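Local coordinates for protein GP37 (PDB 5FT0) that inhibits the bacterial RNA degradosome during phage infection, probably by acting on its ribonuclease RNase E, at residues I112-L123 and L245-T255. Numbering follows the deposited sequence.
Sequences IHIADGVGGNKL and LKNPLLSHIRT
A115 meets the short helix 249-252 at a classic beta bulge in the hairpin of strands 109-115 and 122-132, where I114 N and A115 N both bond to L123 O. A small methyl suits this place: A115 CB lies 3.5 Å from both L250 O and S251 O, close against two successive backbone carbonyls.

The apolar, buried side begins beside it. In I114, chi1 of -55° sets CG1 beside the backbone N and leaves CG2 opposite that N, directed toward L250 CB, 4.1 Å away, while the CG1 branch carries CD1 to L245 CD1. One methyl of L245, CD1, thus serves two isoleucines, for it also lies 3.8 Å from I112 CG2, the two side chains crossing at about a right angle. L123 sends CD2 to I253 CG2 at 3.6 Å and meets T255 CG2 tip to tip. Here K122, L123, R254 and T255 pair in an antiparallel ladder with a strand of the second subunit, which extends the sheet across the interface.

Toward solvent the contact becomes polar and looser. R254, bent at chi2 (-66°), folds back beside G117, whose carbonyl O lies over one guanidinium face, 3.5 Å from R254 NE. The positive phi of G117 in the hairpin loop favours glycine, and a side chain there would run into L123 CD1. A water bridges the segments, accepting from D116 N and donating to S251 O at 3.0 Å. That carbonyl has a second donor: R254 NH1 reaches S251 O at 2.9 Å in a nearly straight bond (168°), with the oxygen at the edge of the guanidinium, in its plane.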
loop_
_atom_site.group_PDB
_atom_site.type_symbol
_atom_site.label_atom_id
_atom_site.label_comp_id
_atom_site.label_asym_id
_atom_site.label_seq_id
_atom_site.Cartn_x
_atom_site.Cartn_y
_atom_site.Cartn_z
ATOM N N ILE A 112 -11.751 7.373 -7.011
ATOM C CA ILE A 112 -11.123 7.354 -8.328
ATOM C C ILE A 112 -9.836 6.550 -8.245
ATOM O O ILE A 112 -8.981 6.825 -7.394
ATOM C CB ILE A 112 -10.839 8.781 -8.829
ATOM C CG1 ILE A 112 -12.083 9.664 -8.691
ATOM C CG2 ILE A 112 -10.349 8.754 -10.268
ATOM C CD1 ILE A 112 -13.282 9.142 -9.437
ATOM N N HIS A 113 -9.686 5.569 -9.131
ATOM C CA HIS A 113 -8.448 4.801 -9.171
ATOM C C HIS A 113 -7.290 5.675 -9.628
ATOM O O HIS A 113 -7.425 6.482 -10.552
ATOM C CB HIS A 113 -8.578 3.598 -10.102
ATOM C CG HIS A 113 -7.312 2.809 -10.233
ATOM N ND1 HIS A 113 -6.407 3.019 -11.251
ATOM C CD2 HIS A 113 -6.789 1.828 -9.460
ATOM C CE1 HIS A 113 -5.385 2.193 -11.106
ATOM N NE2 HIS A 113 -5.592 1.460 -10.026
ATOM N N ILE A 114 -6.139 5.505 -8.976
ATOM C CA ILE A 114 -4.932 6.263 -9.280
ATOM C C ILE A 114 -3.818 5.353 -9.790
ATOM O O ILE A 114 -3.267 5.576 -10.872
ATOM C CB ILE A 114 -4.453 7.072 -8.054
ATOM C CG1 ILE A 114 -5.572 7.981 -7.540
ATOM C CG2 ILE A 114 -3.209 7.883 -8.398
ATOM C CD1 ILE A 114 -6.125 8.918 -8.583
ATOM N N ALA A 115 -3.480 4.319 -9.025
ATOM C CA ALA A 115 -2.370 3.444 -9.379
ATOM C C ALA A 115 -2.596 2.073 -8.761
ATOM O O ALA A 115 -3.376 1.919 -7.817
ATOM C CB ALA A 115 -1.029 4.029 -8.921
ATOM N N ASP A 116 -1.897 1.079 -9.306
ATOM C CA ASP A 116 -2.001 -0.296 -8.835
ATOM C C ASP A 116 -0.924 -0.667 -7.824
ATOM O O ASP A 116 -0.890 -1.819 -7.377
ATOM C CB ASP A 116 -1.963 -1.265 -10.019
ATOM C CG ASP A 116 -3.275 -1.296 -10.785
ATOM O OD1 ASP A 116 -4.233 -1.929 -10.293
ATOM O OD2 ASP A 116 -3.350 -0.683 -11.870
ATOM N N GLY A 117 -0.042 0.268 -7.472
ATOM C CA GLY A 117 0.851 0.112 -6.334
ATOM C C GLY A 117 1.658 -1.167 -6.349
ATOM O O GLY A 117 2.171 -1.602 -7.387
ATOM N N VAL A 118 1.770 -1.789 -5.176
ATOM C CA VAL A 118 2.581 -2.983 -4.978
ATOM C C VAL A 118 1.749 -4.037 -4.259
ATOM O O VAL A 118 0.950 -3.715 -3.372
ATOM C CB VAL A 118 3.874 -2.663 -4.190
ATOM C CG1 VAL A 118 3.553 -2.224 -2.763
ATOM C CG2 VAL A 118 4.814 -3.858 -4.187
ATOM N N GLY A 119 1.920 -5.296 -4.667
ATOM C CA GLY A 119 1.343 -6.445 -3.992
ATOM C C GLY A 119 -0.116 -6.344 -3.594
ATOM O O GLY A 119 -0.460 -6.566 -2.430
ATOM N N GLY A 120 -0.985 -6.013 -4.547
ATOM C CA GLY A 120 -2.405 -5.926 -4.287
ATOM C C GLY A 120 -2.889 -4.591 -3.765
ATOM O O GLY A 120 -4.107 -4.390 -3.662
ATOM N N ASN A 121 -1.987 -3.676 -3.424
ATOM C CA ASN A 121 -2.400 -2.351 -2.991
ATOM C C ASN A 121 -2.999 -1.575 -4.156
ATOM O O ASN A 121 -2.604 -1.741 -5.311
ATOM C CB ASN A 121 -1.218 -1.568 -2.424
ATOM C CG ASN A 121 -0.656 -2.181 -1.160
ATOM O OD1 ASN A 121 -1.361 -2.865 -0.417
ATOM N ND2 ASN A 121 0.627 -1.941 -0.910
ATOM N N LYS A 122 -3.957 -0.710 -3.841
ATOM C CA LYS A 122 -4.536 0.191 -4.825
ATOM C C LYS A 122 -4.462 1.612 -4.291
ATOM O O LYS A 122 -4.905 1.882 -3.171
ATOM C CB LYS A 122 -5.985 -0.186 -5.150
ATOM C CG LYS A 122 -6.115 -1.427 -6.019
ATOM C CD LYS A 122 -7.547 -1.626 -6.491
ATOM N N LEU A 123 -3.884 2.507 -5.084
ATOM C CA LEU A 123 -3.885 3.930 -4.775
ATOM C C LEU A 123 -5.159 4.530 -5.352
ATOM O O LEU A 123 -5.424 4.399 -6.554
ATOM C CB LEU A 123 -2.635 4.616 -5.327
ATOM C CG LEU A 123 -1.391 4.542 -4.431
ATOM C CD1 LEU A 123 -0.917 3.109 -4.206
ATOM C CD2 LEU A 123 -0.266 5.389 -5.001
ATOM N N LEU A 245 -6.626 13.593 -13.899
ATOM C CA LEU A 245 -6.704 12.150 -13.664
ATOM C C LEU A 245 -6.205 11.313 -14.833
ATOM O O LEU A 245 -6.188 10.085 -14.711
ATOM C CB LEU A 245 -8.130 11.685 -13.322
ATOM C CG LEU A 245 -8.833 11.933 -11.985
ATOM C CD1 LEU A 245 -7.945 11.597 -10.784
ATOM C CD2 LEU A 245 -9.452 13.311 -11.882
ATOM N N LYS A 246 -5.847 11.910 -15.965
ATOM C CA LYS A 246 -5.303 11.156 -17.085
ATOM C C LYS A 246 -3.831 11.450 -17.341
ATOM O O LYS A 246 -3.270 10.927 -18.310
ATOM C CB LYS A 246 -6.112 11.423 -18.360
ATOM C CG LYS A 246 -7.566 11.757 -18.093
ATOM C CD LYS A 246 -8.452 10.523 -18.165
ATOM C CE LYS A 246 -9.920 10.909 -18.097
ATOM N NZ LYS A 246 -10.320 11.734 -19.271
ATOM N N ASN A 247 -3.201 12.278 -16.515
ATOM C CA ASN A 247 -1.754 12.430 -16.571
ATOM C C ASN A 247 -1.102 11.064 -16.366
ATOM O O ASN A 247 -1.408 10.380 -15.379
ATOM C CB ASN A 247 -1.289 13.419 -15.499
ATOM C CG ASN A 247 0.174 13.815 -15.647
ATOM O OD1 ASN A 247 1.050 12.971 -15.830
ATOM N ND2 ASN A 247 0.441 15.114 -15.562
ATOM N N PRO A 248 -0.221 10.625 -17.271
ATOM C CA PRO A 248 0.349 9.274 -17.139
ATOM C C PRO A 248 1.196 9.086 -15.893
ATOM O O PRO A 248 1.369 7.940 -15.457
ATOM C CB PRO A 248 1.193 9.123 -18.412
ATOM C CG PRO A 248 1.540 10.528 -18.794
ATOM C CD PRO A 248 0.335 11.351 -18.425
ATOM N N LEU A 249 1.727 10.166 -15.308
ATOM C CA LEU A 249 2.525 10.047 -14.091
ATOM C C LEU A 249 1.759 9.357 -12.969
ATOM O O LEU A 249 2.363 8.658 -12.148
ATOM C CB LEU A 249 2.981 11.428 -13.619
ATOM C CG LEU A 249 4.116 12.136 -14.357
ATOM C CD1 LEU A 249 4.418 13.469 -13.689
ATOM C CD2 LEU A 249 5.359 11.259 -14.394
ATOM N N LEU A 250 0.436 9.541 -12.921
ATOM C CA LEU A 250 -0.351 9.048 -11.794
ATOM C C LEU A 250 -0.224 7.538 -11.632
ATOM O O LEU A 250 -0.159 7.033 -10.506
ATOM C CB LEU A 250 -1.817 9.442 -11.967
ATOM C CG LEU A 250 -2.161 10.922 -11.817
ATOM C CD1 LEU A 250 -3.646 11.135 -12.030
ATOM C CD2 LEU A 250 -1.745 11.418 -10.445
ATOM N N SER A 251 -0.183 6.802 -12.743
ATOM C CA SER A 251 -0.092 5.348 -12.667
ATOM C C SER A 251 1.223 4.873 -12.062
ATOM O O SER A 251 1.280 3.756 -11.536
ATOM C CB SER A 251 -0.272 4.734 -14.058
ATOM O OG SER A 251 0.729 5.189 -14.950
ATOM N N HIS A 252 2.271 5.691 -12.116
ATOM C CA HIS A 252 3.578 5.321 -11.589
ATOM C C HIS A 252 3.773 5.740 -10.138
ATOM O O HIS A 252 4.806 5.412 -9.549
ATOM C CB HIS A 252 4.680 5.932 -12.456
ATOM C CG HIS A 252 4.541 5.618 -13.913
ATOM N ND1 HIS A 252 4.758 4.358 -14.425
ATOM C CD2 HIS A 252 4.200 6.399 -14.965
ATOM C CE1 HIS A 252 4.557 4.375 -15.731
ATOM N NE2 HIS A 252 4.217 5.602 -16.083
ATOM N N ILE A 253 2.803 6.446 -9.548
ATOM C CA ILE A 253 2.930 6.889 -8.166
ATOM C C ILE A 253 2.978 5.686 -7.231
ATOM O O ILE A 253 2.277 4.687 -7.434
ATOM C CB ILE A 253 1.766 7.830 -7.809
ATOM C CG1 ILE A 253 1.874 9.136 -8.596
ATOM C CG2 ILE A 253 1.739 8.124 -6.321
ATOM C CD1 ILE A 253 0.805 10.143 -8.238
ATOM N N ARG A 254 3.826 5.773 -6.206
ATOM C CA ARG A 254 3.917 4.760 -5.165
ATOM C C ARG A 254 3.993 5.452 -3.809
ATOM O O ARG A 254 4.289 6.646 -3.714
ATOM C CB ARG A 254 5.133 3.842 -5.364
ATOM C CG ARG A 254 5.152 3.085 -6.684
ATOM C CD ARG A 254 4.019 2.073 -6.769
ATOM N NE ARG A 254 4.070 1.308 -8.014
ATOM C CZ ARG A 254 3.395 1.622 -9.116
ATOM N NH1 ARG A 254 2.605 2.689 -9.137
ATOM N NH2 ARG A 254 3.510 0.866 -10.201
ATOM N N THR A 255 3.728 4.688 -2.752
ATOM C CA THR A 255 3.651 5.226 -1.402
ATOM C C THR A 255 4.719 4.605 -0.513
ATOM O O THR A 255 5.014 3.410 -0.619
ATOM C CB THR A 255 2.271 4.985 -0.787
ATOM O OG1 THR A 255 1.961 3.586 -0.838
ATOM C CG2 THR A 255 1.217 5.759 -1.547
HETATM O O HOH W 1 -0.712 1.562 -11.665
#